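Local coordinates for subtilase cytotoxin subunit A (Escherichia coli, PDB 2IY9), which cleaves the host endoplasmic reticulum chaperone BiP as the serine protease subunit of an AB5 toxin, provoking a stress response and eventual cell death, at residues S113-I118 with E131-N136. Sequence-based numbering, arbitrary orientation.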
ATOM      1  N   SER A 113      -2.168 -12.143   2.662  1.00 22.67           N
ATOM      2  CA  SER A 113      -3.512 -12.445   3.149  1.00 23.41           C
ATOM      3  C   SER A 113      -4.499 -11.618   2.339  1.00 23.97           C
ATOM      4  O   SER A 113      -4.558 -10.386   2.483  1.00 24.88           O
ATOM      5  CB  SER A 113      -3.638 -12.126   4.638  1.00 23.49           C
ATOM      6  OG  SER A 113      -4.960 -12.371   5.085  1.00 24.57           O
ATOM      7  N   SER A 114      -5.263 -12.300   1.487  1.00 23.67           N
ATOM      8  CA  SER A 114      -6.212 -11.636   0.608  1.00 23.69           C
ATOM      9  C   SER A 114      -7.542 -11.404   1.314  1.00 24.07           C
ATOM     10  O   SER A 114      -8.133 -12.330   1.883  1.00 24.25           O
ATOM     11  CB  SER A 114      -6.429 -12.434  -0.667  1.00 23.39           C
ATOM     12  OG  SER A 114      -7.320 -11.746  -1.520  1.00 24.04           O
ATOM     13  N   ARG A 115      -7.993 -10.156   1.298  1.00 23.74           N
ATOM     14  CA  ARG A 115      -9.273  -9.822   1.890  1.00 23.96           C
ATOM     15  C   ARG A 115     -10.100  -9.157   0.808  1.00 23.91           C
ATOM     16  O   ARG A 115      -9.914  -7.966   0.488  1.00 23.47           O
ATOM     17  CB  ARG A 115      -9.080  -8.948   3.136  1.00 24.21           C
ATOM     18  CG  ARG A 115      -8.354  -9.690   4.260  1.00 23.12           C
ATOM     19  CD  ARG A 115      -8.041  -8.835   5.474  1.00 24.33           C
ATOM     20  NE  ARG A 115      -7.474  -9.677   6.528  1.00 24.49           N
ATOM     21  CZ  ARG A 115      -8.194 -10.293   7.464  1.00 25.00           C
ATOM     22  NH1 ARG A 115      -9.519 -10.150   7.491  1.00 25.23           N
ATOM     23  NH2 ARG A 115      -7.591 -11.056   8.364  1.00 24.01           N
ATOM     24  N   ARG A 116     -11.000  -9.938   0.214  1.00 24.01           N
ATOM     25  CA  ARG A 116     -11.752  -9.438  -0.932  1.00 24.23           C
ATOM     26  C   ARG A 116     -12.913  -8.562  -0.472  1.00 23.93           C
ATOM     27  O   ARG A 116     -13.772  -9.023   0.276  1.00 23.74           O
ATOM     28  CB  ARG A 116     -12.234 -10.566  -1.845  1.00 24.76           C
ATOM     29  CG  ARG A 116     -12.912 -10.009  -3.104  1.00 25.40           C
ATOM     30  CD  ARG A 116     -13.533 -11.059  -4.027  1.00 25.60           C
ATOM     31  NE  ARG A 116     -14.644 -10.425  -4.745  1.00 27.51           N
ATOM     32  CZ  ARG A 116     -15.685 -11.054  -5.292  1.00 29.31           C
ATOM     33  NH1 ARG A 116     -15.795 -12.381  -5.269  1.00 29.01           N
ATOM     34  NH2 ARG A 116     -16.625 -10.334  -5.881  1.00 29.64           N
ATOM     35  N   VAL A 117     -12.938  -7.308  -0.931  1.00 23.76           N
ATOM     36  CA  VAL A 117     -13.967  -6.343  -0.500  1.00 24.52           C
ATOM     37  C   VAL A 117     -14.809  -5.753  -1.644  1.00 25.55           C
ATOM     38  O   VAL A 117     -15.818  -5.070  -1.396  1.00 25.07           O
ATOM     39  CB  VAL A 117     -13.357  -5.189   0.344  1.00 24.00           C
ATOM     40  CG1 VAL A 117     -12.774  -5.727   1.635  1.00 23.76           C
ATOM     41  CG2 VAL A 117     -12.303  -4.424  -0.452  1.00 24.46           C
ATOM     42  N   ILE A 118     -14.364  -6.011  -2.879  1.00 26.49           N
ATOM     43  CA  ILE A 118     -15.002  -5.552  -4.116  1.00 27.42           C
ATOM     44  C   ILE A 118     -14.825  -6.640  -5.194  1.00 28.26           C
ATOM     45  O   ILE A 118     -13.964  -7.504  -5.057  1.00 28.27           O
ATOM     46  CB  ILE A 118     -14.428  -4.183  -4.617  1.00 27.23           C
ATOM     47  CG1 ILE A 118     -12.912  -4.265  -4.886  1.00 27.38           C
ATOM     48  CG2 ILE A 118     -14.785  -3.043  -3.641  1.00 27.27           C
ATOM     49  CD1 ILE A 118     -12.274  -2.965  -5.410  1.00 27.93           C
ATOM     50  N   GLU A 131     -11.643  -4.519  10.537  1.00 25.21           N
ATOM     51  CA  GLU A 131     -12.138  -4.993  11.841  1.00 26.21           C
ATOM     52  C   GLU A 131     -11.776  -6.456  12.081  1.00 25.78           C
ATOM     53  O   GLU A 131     -11.507  -6.858  13.214  1.00 25.97           O
ATOM     54  CB  GLU A 131     -13.660  -4.849  11.953  1.00 25.84           C
ATOM     55  CG  GLU A 131     -14.180  -3.424  12.079  1.00 27.50           C
ATOM     56  CD  GLU A 131     -15.701  -3.346  11.929  1.00 28.82           C
ATOM     57  OE1 GLU A 131     -16.333  -4.358  11.546  1.00 31.98           O
ATOM     58  OE2 GLU A 131     -16.270  -2.270  12.187  1.00 34.16           O
ATOM     59  N   SER A 132     -11.801  -7.250  11.015  1.00 25.57           N
ATOM     60  CA  SER A 132     -11.478  -8.679  11.096  1.00 25.91           C
ATOM     61  C   SER A 132     -10.014  -8.906  11.483  1.00 26.18           C
ATOM     62  O   SER A 132      -9.705  -9.763  12.329  1.00 26.64           O
ATOM     63  CB  SER A 132     -11.841  -9.392   9.786  1.00 25.45           C
ATOM     64  OG  SER A 132     -11.370 -10.728   9.792  1.00 26.02           O
ATOM     65  N   ILE A 133      -9.112  -8.117  10.903  1.00 26.10           N
ATOM     66  CA  ILE A 133      -7.710  -8.132  11.335  1.00 25.76           C
ATOM     67  C   ILE A 133      -7.589  -7.725  12.803  1.00 26.41           C
ATOM     68  O   ILE A 133      -6.923  -8.397  13.606  1.00 26.36           O
ATOM     69  CB  ILE A 133      -6.829  -7.179  10.501  1.00 25.32           C
ATOM     70  CG1 ILE A 133      -6.886  -7.542   9.016  1.00 25.29           C
ATOM     71  CG2 ILE A 133      -5.368  -7.226  11.013  1.00 24.71           C
ATOM     72  CD1 ILE A 133      -6.295  -6.481   8.075  1.00 25.38           C
ATOM     73  N   MET A 134      -8.233  -6.613  13.137  1.00 27.30           N
ATOM     74  CA  MET A 134      -8.055  -5.987  14.439  1.00 28.34           C
ATOM     75  C   MET A 134      -8.490  -6.852  15.612  1.00 28.81           C
ATOM     76  O   MET A 134      -7.885  -6.775  16.682  1.00 29.51           O
ATOM     77  CB  MET A 134      -8.756  -4.631  14.477  1.00 28.21           C
ATOM     78  CG  MET A 134      -8.101  -3.596  13.564  1.00 27.66           C
ATOM     79  SD  MET A 134      -8.992  -2.036  13.549  1.00 29.34           S
ATOM     80  CE  MET A 134      -8.459  -1.305  15.092  1.00 28.39           C
ATOM     81  N   SER A 135      -9.513  -7.679  15.403  1.00 29.44           N
ATOM     82  CA  SER A 135     -10.043  -8.541  16.461  1.00 30.64           C
ATOM     83  C   SER A 135      -9.412  -9.943  16.514  1.00 30.58           C
ATOM     84  O   SER A 135      -9.773 -10.761  17.364  1.00 30.65           O
ATOM     85  CB  SER A 135     -11.560  -8.666  16.330  1.00 30.73           C
ATOM     86  OG  SER A 135     -11.897  -9.427  15.187  1.00 33.13           O
ATOM     87  N   ASN A 136      -8.480 -10.214  15.603  1.00 30.45           N
ATOM     88  CA  ASN A 136      -7.831 -11.522  15.522  1.00 30.41           C
ATOM     89  C   ASN A 136      -6.561 -11.549  16.368  1.00 30.47           C
ATOM     90  O   ASN A 136      -5.518 -11.089  15.916  1.00 30.65           O
ATOM     91  CB  ASN A 136      -7.532 -11.861  14.043  1.00 30.27           C
ATOM     92  CG  ASN A 136      -7.041 -13.303  13.835  1.00 31.08           C
ATOM     93  OD1 ASN A 136      -6.569 -13.976  14.764  1.00 30.13           O
ATOM     94  ND2 ASN A 136      -7.157 -13.777  12.603  1.00 31.34           N
TER
HETATM   95  O   HOH W   1      -8.583 -12.200  10.840  1.00 30.51           O
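Arg-115 reaches from strand 111-116 to Ser-132 and Ile-133 of helix 125-134, bridging the parallel sheet of the subtilase fold and a helix packed against it. The direct contacts are all made by side chains: the closest CA atoms, those of Arg-115 and Ser-132, are 9.5 Å apart. A chain extended from CG to NE spans this gap and delivers the guanidinium to the helix. There, NH1 donates to OG of Ser-132 over 3.0 Å, with an N-H...O angle of 155°. The hydroxyl oxygen is only 14° out of the guanidinium plane, an edge-on approach. Ile-133 approaches differently, over one face: its CG1 sits 3.2 Å above that plane, displaced toward the rim, and comes within 3.3 Å of NE of Arg-115. Its CD1 meets CD of Arg-115 at 3.9 Å where the two side chains cross at a slant. Further partners help fix the cation: NE forms a salt bridge with Glu-144, and Phe-69 makes a cation-pi contact. The Arg-115 side chain lies about 7 Å from that of Asp-52, inferred to belong to the charge relay system. In the guanidinium plane, a water accepts from NH2 of Arg-115 at 2.9 Å; it also donates to O of Ser-132 and accepts from ND2 of Asn-136, the latter at 2.8 Å.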